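Local coordinates for PKS (Streptomyces albus, PDB 4OQJ), which probably catalyses decarboxylative condensation of acyl chains carried on acyl carrier proteins, as a ketosynthase-bearing "AT-less" type I polyketide synthase of oxazolomycin biosynthesis, at residues 108-113 against 260-265; 27-32 against 115-120. All blocks are in the same frame, centred on the assembly; numbering follows the deposited sequence.

Interaction 1: 108-113 against 260-265; sequences RQFLEC and VGAVVL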
loop_
_atom_site.group_PDB
_atom_site.type_symbol
_atom_site.label_atom_id
_atom_site.label_comp_id
_atom_site.label_asym_id
_atom_site.label_seq_id
_atom_site.Cartn_x
_atom_site.Cartn_y
_atom_site.Cartn_z
ATOM N N ARG A 108 15.031 -7.083 -10.075
ATOM C CA ARG A 108 15.578 -8.407 -10.361
ATOM C C ARG A 108 15.910 -9.154 -9.088
ATOM O O ARG A 108 15.569 -10.328 -8.933
ATOM C CB ARG A 108 16.836 -8.307 -11.220
ATOM C CG ARG A 108 16.560 -7.960 -12.683
ATOM C CD ARG A 108 17.846 -7.915 -13.437
ATOM N NE ARG A 108 18.346 -6.579 -13.752
ATOM C CZ ARG A 108 19.638 -6.263 -13.833
ATOM N NH1 ARG A 108 20.581 -7.147 -13.512
ATOM N NH2 ARG A 108 19.999 -5.053 -14.230
ATOM N N GLN A 109 16.587 -8.476 -8.173
ATOM C CA GLN A 109 16.952 -9.101 -6.910
ATOM C C GLN A 109 15.701 -9.416 -6.084
ATOM O O GLN A 109 15.650 -10.447 -5.405
ATOM C CB GLN A 109 17.910 -8.199 -6.135
ATOM C CG GLN A 109 19.284 -8.121 -6.771
ATOM C CD GLN A 109 20.071 -9.401 -6.619
ATOM O OE1 GLN A 109 20.132 -9.971 -5.538
ATOM N NE2 GLN A 109 20.674 -9.862 -7.705
ATOM N N PHE A 110 14.684 -8.558 -6.140
ATOM C CA PHE A 110 13.470 -8.838 -5.370
ATOM C C PHE A 110 12.776 -10.073 -5.937
ATOM O O PHE A 110 12.247 -10.887 -5.194
ATOM C CB PHE A 110 12.466 -7.688 -5.351
ATOM C CG PHE A 110 11.275 -8.006 -4.500
ATOM C CD1 PHE A 110 11.386 -7.994 -3.110
ATOM C CD2 PHE A 110 10.103 -8.445 -5.065
ATOM C CE1 PHE A 110 10.315 -8.361 -2.318
ATOM C CE2 PHE A 110 9.019 -8.812 -4.280
ATOM C CZ PHE A 110 9.121 -8.763 -2.912
ATOM N N LEU A 111 12.774 -10.195 -7.261
ATOM C CA LEU A 111 12.151 -11.330 -7.927
ATOM C C LEU A 111 12.833 -12.637 -7.531
ATOM O O LEU A 111 12.170 -13.614 -7.185
ATOM C CB LEU A 111 12.187 -11.146 -9.454
ATOM C CG LEU A 111 11.658 -12.306 -10.310
ATOM C CD1 LEU A 111 10.256 -12.800 -9.849
ATOM C CD2 LEU A 111 11.602 -11.900 -11.770
ATOM N N GLU A 112 14.159 -12.670 -7.551
ATOM C CA GLU A 112 14.843 -13.907 -7.158
ATOM C C GLU A 112 14.625 -14.168 -5.671
ATOM O O GLU A 112 14.432 -15.311 -5.261
ATOM C CB GLU A 112 16.333 -13.844 -7.477
ATOM C CG GLU A 112 16.649 -14.045 -8.940
ATOM C CD GLU A 112 18.140 -14.177 -9.209
ATOM O OE1 GLU A 112 18.941 -14.073 -8.253
ATOM O OE2 GLU A 112 18.521 -14.394 -10.375
ATOM N N CYS A 113 14.649 -13.114 -4.860
ATOM C CA CYS A 113 14.463 -13.282 -3.407
ATOM C C CYS A 113 13.053 -13.823 -3.052
ATOM O O CYS A 113 12.898 -14.673 -2.171
ATOM C CB CYS A 113 14.705 -11.958 -2.686
ATOM S SG CYS A 113 14.777 -12.124 -0.877
ATOM N N VAL A 260 18.158 -7.041 0.165
ATOM C CA VAL A 260 16.803 -7.408 -0.223
ATOM C C VAL A 260 16.347 -8.506 0.698
ATOM O O VAL A 260 17.146 -9.360 1.088
ATOM C CB VAL A 260 16.724 -7.873 -1.701
ATOM C CG1 VAL A 260 17.680 -9.040 -1.962
ATOM C CG2 VAL A 260 15.321 -8.292 -2.077
ATOM N N GLY A 261 15.063 -8.487 1.047
ATOM C CA GLY A 261 14.510 -9.500 1.921
ATOM C C GLY A 261 13.027 -9.665 1.677
ATOM O O GLY A 261 12.361 -8.759 1.176
ATOM N N ALA A 262 12.517 -10.834 2.031
ATOM C CA ALA A 262 11.095 -11.134 1.919
ATOM C C ALA A 262 10.665 -12.176 2.950
ATOM O O ALA A 262 11.441 -13.063 3.338
ATOM C CB ALA A 262 10.765 -11.615 0.507
ATOM N N VAL A 263 9.424 -12.046 3.403
ATOM C CA VAL A 263 8.797 -13.056 4.225
ATOM C C VAL A 263 7.504 -13.513 3.571
ATOM O O VAL A 263 6.876 -12.760 2.823
ATOM C CB VAL A 263 8.514 -12.539 5.654
ATOM C CG1 VAL A 263 9.816 -12.175 6.344
ATOM C CG2 VAL A 263 7.550 -11.331 5.625
ATOM N N VAL A 264 7.130 -14.756 3.861
ATOM C CA VAL A 264 5.877 -15.349 3.396
ATOM C C VAL A 264 4.976 -15.532 4.616
ATOM O O VAL A 264 5.386 -16.154 5.597
ATOM C CB VAL A 264 6.125 -16.698 2.704
ATOM C CG1 VAL A 264 4.816 -17.340 2.222
ATOM C CG2 VAL A 264 7.100 -16.537 1.555
ATOM N N LEU A 265 3.769 -14.973 4.553
ATOM C CA LEU A 265 2.861 -14.886 5.689
ATOM C C LEU A 265 1.579 -15.660 5.406
ATOM O O LEU A 265 1.125 -15.718 4.264
ATOM C CB LEU A 265 2.535 -13.420 5.990
ATOM C CG LEU A 265 3.771 -12.529 6.185
ATOM C CD1 LEU A 265 3.380 -11.071 6.353
ATOM C CD2 LEU A 265 4.590 -12.992 7.379
#
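Val260, Gly261 and Ala262 of strand 259-267 meet Phe110 and Cys113 of helix 105-121 where that helix lies across the central beta sheet of the ketosynthase's thiolase fold, a worked example of helix-on-sheet layering in an alpha/beta protein. The two short axes approach to 8.0 Å and cross at -35°. Val260 provides the main projection from the strand. Its CG2 methyl is pressed against the helix between successive turns, 3.8 Å from Phe110 CA and likewise 3.8 Å from Cys113 CB. The same methyl also reaches Phe110 CD1 at 4.1 Å, the two side chains crossing at about a right angle.

Phe110 sends its CG anti to the backbone N (chi1 -177°), beside the carbonyl carbon, from where the ring reaches Gly261 and Ala262. Its CE1 comes 4.3 Å from Ala262 CB in an oblique approach, while Gly261 O lies near the ring plane, at the edge. Helix 171-180 adds Val172 and Thr176 to the surroundings of this ring. One turn further on, Cys113 SG, also anti to its backbone N (chi1 -170°), settles over the strand backbone, 3.8 Å from Gly261 CA and 3.9 Å from Ala262 N. Gln109 adds the aliphatic start of its side chain, CB, near Val260 CG1; its OE1 is engaged by Arg31.

No hydrogen bond links helix and strand here. Backbone groups find partners within the helix, as Cys113 N to Gln109 O at 2.9 Å, and in the sheet, as between Ala262 and Ala29. Cohesion across the buried interface therefore comes from van der Waals contact and the exclusion of water, with a thiol, methyls and an aromatic ring packed together.

Interaction 2: 27-32 against 115-120; sequences GLACRF and YEALER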
loop_
_atom_site.group_PDB
_atom_site.type_symbol
_atom_site.label_atom_id
_atom_site.label_comp_id
_atom_site.label_asym_id
_atom_site.label_seq_id
_atom_site.Cartn_x
_atom_site.Cartn_y
_atom_site.Cartn_z
ATOM N N GLY A 27 7.898 -18.791 5.633
ATOM C CA GLY A 27 9.084 -18.832 4.802
ATOM C C GLY A 27 9.725 -17.459 4.791
ATOM O O GLY A 27 9.097 -16.486 5.196
ATOM N N LEU A 28 10.975 -17.381 4.352
ATOM C CA LEU A 28 11.660 -16.098 4.282
ATOM C C LEU A 28 12.939 -16.251 3.501
ATOM O O LEU A 28 13.409 -17.363 3.281
ATOM C CB LEU A 28 11.946 -15.526 5.677
ATOM C CG LEU A 28 12.762 -16.339 6.695
ATOM C CD1 LEU A 28 14.240 -16.307 6.390
ATOM C CD2 LEU A 28 12.518 -15.787 8.093
ATOM N N ALA A 29 13.472 -15.126 3.045
ATOM C CA ALA A 29 14.702 -15.117 2.276
ATOM C C ALA A 29 15.346 -13.743 2.358
ATOM O O ALA A 29 14.678 -12.741 2.607
ATOM C CB ALA A 29 14.435 -15.493 0.831
ATOM N N CYS A 30 16.655 -13.708 2.146
ATOM C CA CYS A 30 17.387 -12.467 2.245
ATOM C C CYS A 30 18.735 -12.562 1.567
ATOM O O CYS A 30 19.421 -13.598 1.607
ATOM C CB CYS A 30 17.570 -12.069 3.716
ATOM S SG CYS A 30 18.394 -13.350 4.724
ATOM N N ARG A 31 19.106 -11.457 0.949
ATOM C CA ARG A 31 20.456 -11.228 0.474
ATOM C C ARG A 31 20.855 -9.880 1.042
ATOM O O ARG A 31 20.353 -8.833 0.610
ATOM C CB ARG A 31 20.517 -11.244 -1.046
ATOM C CG ARG A 31 19.904 -12.522 -1.638
ATOM C CD ARG A 31 19.473 -12.333 -3.063
ATOM N NE ARG A 31 19.170 -13.618 -3.705
ATOM C CZ ARG A 31 19.180 -13.808 -5.017
ATOM N NH1 ARG A 31 19.465 -12.788 -5.823
ATOM N NH2 ARG A 31 18.911 -15.015 -5.522
ATOM N N PHE A 32 21.715 -9.934 2.053
ATOM C CA PHE A 32 22.172 -8.764 2.799
ATOM C C PHE A 32 23.691 -8.707 2.640
ATOM O O PHE A 32 24.298 -9.679 2.174
ATOM C CB PHE A 32 21.780 -8.876 4.271
ATOM C CG PHE A 32 20.289 -8.848 4.531
ATOM C CD1 PHE A 32 19.431 -8.076 3.762
ATOM C CD2 PHE A 32 19.751 -9.580 5.569
ATOM C CE1 PHE A 32 18.067 -8.058 4.023
ATOM C CE2 PHE A 32 18.391 -9.566 5.820
ATOM C CZ PHE A 32 17.555 -8.786 5.060
ATOM N N TYR A 115 11.120 -15.637 -5.043
ATOM C CA TYR A 115 11.174 -17.024 -5.474
ATOM C C TYR A 115 11.775 -17.879 -4.356
ATOM O O TYR A 115 11.214 -18.904 -3.992
ATOM C CB TYR A 115 11.986 -17.128 -6.767
ATOM C CG TYR A 115 11.998 -18.475 -7.484
ATOM C CD1 TYR A 115 12.683 -19.567 -6.967
ATOM C CD2 TYR A 115 11.381 -18.622 -8.723
ATOM C CE1 TYR A 115 12.718 -20.788 -7.653
ATOM C CE2 TYR A 115 11.411 -19.816 -9.412
ATOM C CZ TYR A 115 12.078 -20.898 -8.878
ATOM O OH TYR A 115 12.102 -22.082 -9.579
ATOM N N GLU A 116 12.904 -17.439 -3.804
ATOM C CA GLU A 116 13.566 -18.162 -2.721
ATOM C C GLU A 116 12.678 -18.271 -1.495
ATOM O O GLU A 116 12.667 -19.313 -0.844
ATOM C CB GLU A 116 14.879 -17.481 -2.317
ATOM C CG GLU A 116 16.037 -17.672 -3.290
ATOM C CD GLU A 116 17.246 -16.775 -2.950
ATOM O OE1 GLU A 116 17.061 -15.780 -2.212
ATOM O OE2 GLU A 116 18.375 -17.063 -3.426
ATOM N N ALA A 117 11.953 -17.198 -1.161
ATOM C CA ALA A 117 11.112 -17.208 0.036
ATOM C C ALA A 117 9.986 -18.231 -0.093
ATOM O O ALA A 117 9.669 -18.944 0.868
ATOM C CB ALA A 117 10.542 -15.827 0.314
ATOM N N LEU A 118 9.384 -18.307 -1.273
ATOM C CA LEU A 118 8.312 -19.271 -1.528
ATOM C C LEU A 118 8.872 -20.694 -1.549
ATOM O O LEU A 118 8.265 -21.614 -1.008
ATOM C CB LEU A 118 7.601 -18.952 -2.840
ATOM C CG LEU A 118 6.650 -17.758 -2.729
ATOM C CD1 LEU A 118 6.368 -17.159 -4.079
ATOM C CD2 LEU A 118 5.366 -18.211 -2.058
ATOM N N GLU A 119 10.040 -20.871 -2.151
ATOM C CA GLU A 119 10.734 -22.146 -2.070
ATOM C C GLU A 119 10.976 -22.593 -0.628
ATOM O O GLU A 119 10.750 -23.742 -0.294
ATOM C CB GLU A 119 12.065 -22.072 -2.803
ATOM C CG GLU A 119 11.980 -22.385 -4.273
ATOM C CD GLU A 119 13.362 -22.523 -4.871
ATOM O OE1 GLU A 119 14.219 -21.658 -4.560
ATOM O OE2 GLU A 119 13.590 -23.490 -5.635
ATOM N N ARG A 120 11.468 -21.700 0.222
ATOM C CA ARG A 120 11.745 -22.089 1.595
ATOM C C ARG A 120 10.445 -22.403 2.322
ATOM O O ARG A 120 10.414 -23.303 3.161
ATOM C CB ARG A 120 12.535 -20.990 2.323
ATOM C CG ARG A 120 12.838 -21.294 3.767
ATOM C CD ARG A 120 13.999 -20.453 4.271
ATOM N NE ARG A 120 15.273 -20.824 3.646
ATOM C CZ ARG A 120 15.856 -20.176 2.635
ATOM N NH1 ARG A 120 17.023 -20.600 2.156
ATOM N NH2 ARG A 120 15.299 -19.095 2.103
HETATM O O HOH W 1 18.030 -15.942 0.379
#
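Gly27 CA lies 4.0 Å from Ala117 O, and with no side chain on the helix-facing side of this residue the strand can run close beneath the helix backbone. Leu28 turns its CB away and offers its carbonyl instead: Arg120 NH2 donates to Leu28 O at 2.8 Å, within the carbonyl plane. A bend at chi3 (-68°) turns NE out of line with the extended CB-CG-CD part, so that the side chain curls about that oxygen. Ala29 then points its CB at the helix, 3.6 Å from Ala117 N and 3.7 Å from Glu116 CB, and its methyl also touches that of Ala117. Cys30 N gives a hydrogen bond to a water at 3.2 Å that in turn lies 2.8 Å from Glu116 OE1. Arg31 completes the series with a salt bridge: NH2 meets Glu116 OE2 at 3.0 Å along a nearly straight N-H (169°), in the guanidinium plane but from above the carboxylate, the two planes standing 69° apart. A weak bond from NE to OE1 supplements it. Arg31 NH1 is taken by Glu112 and Gln109, so two carboxylates share this one guanidinium, which probably favours its charged form. Within the sheet, strand 23-31 runs between its antiparallel neighbours 259-267 and 280-289; helix 105-121 covers one face, and Leu28 and Cys30 on the other pack against helices 38-46 and 376-390.

Overall arrangement
Read from the N terminus, strand 23-31 comes first, then helix 105-121, then strand 259-267. Interaction 2 closes a loop of 82 residues when the helix returns to the first strand; interaction 1 closes one of 146 residues when the later strand reaches the earlier half of the same helix. The segments alternate along the chain, so the two closures cross rather than nest. Their centres are only about 6 Å apart, and Arg31, which belongs to interaction 2, reaches back to the helix segment of interaction 1. One helix is thereby fastened along its length to two antiparallel neighbours in the sheet, illustrating how sequence-distant strands share a single covering helix.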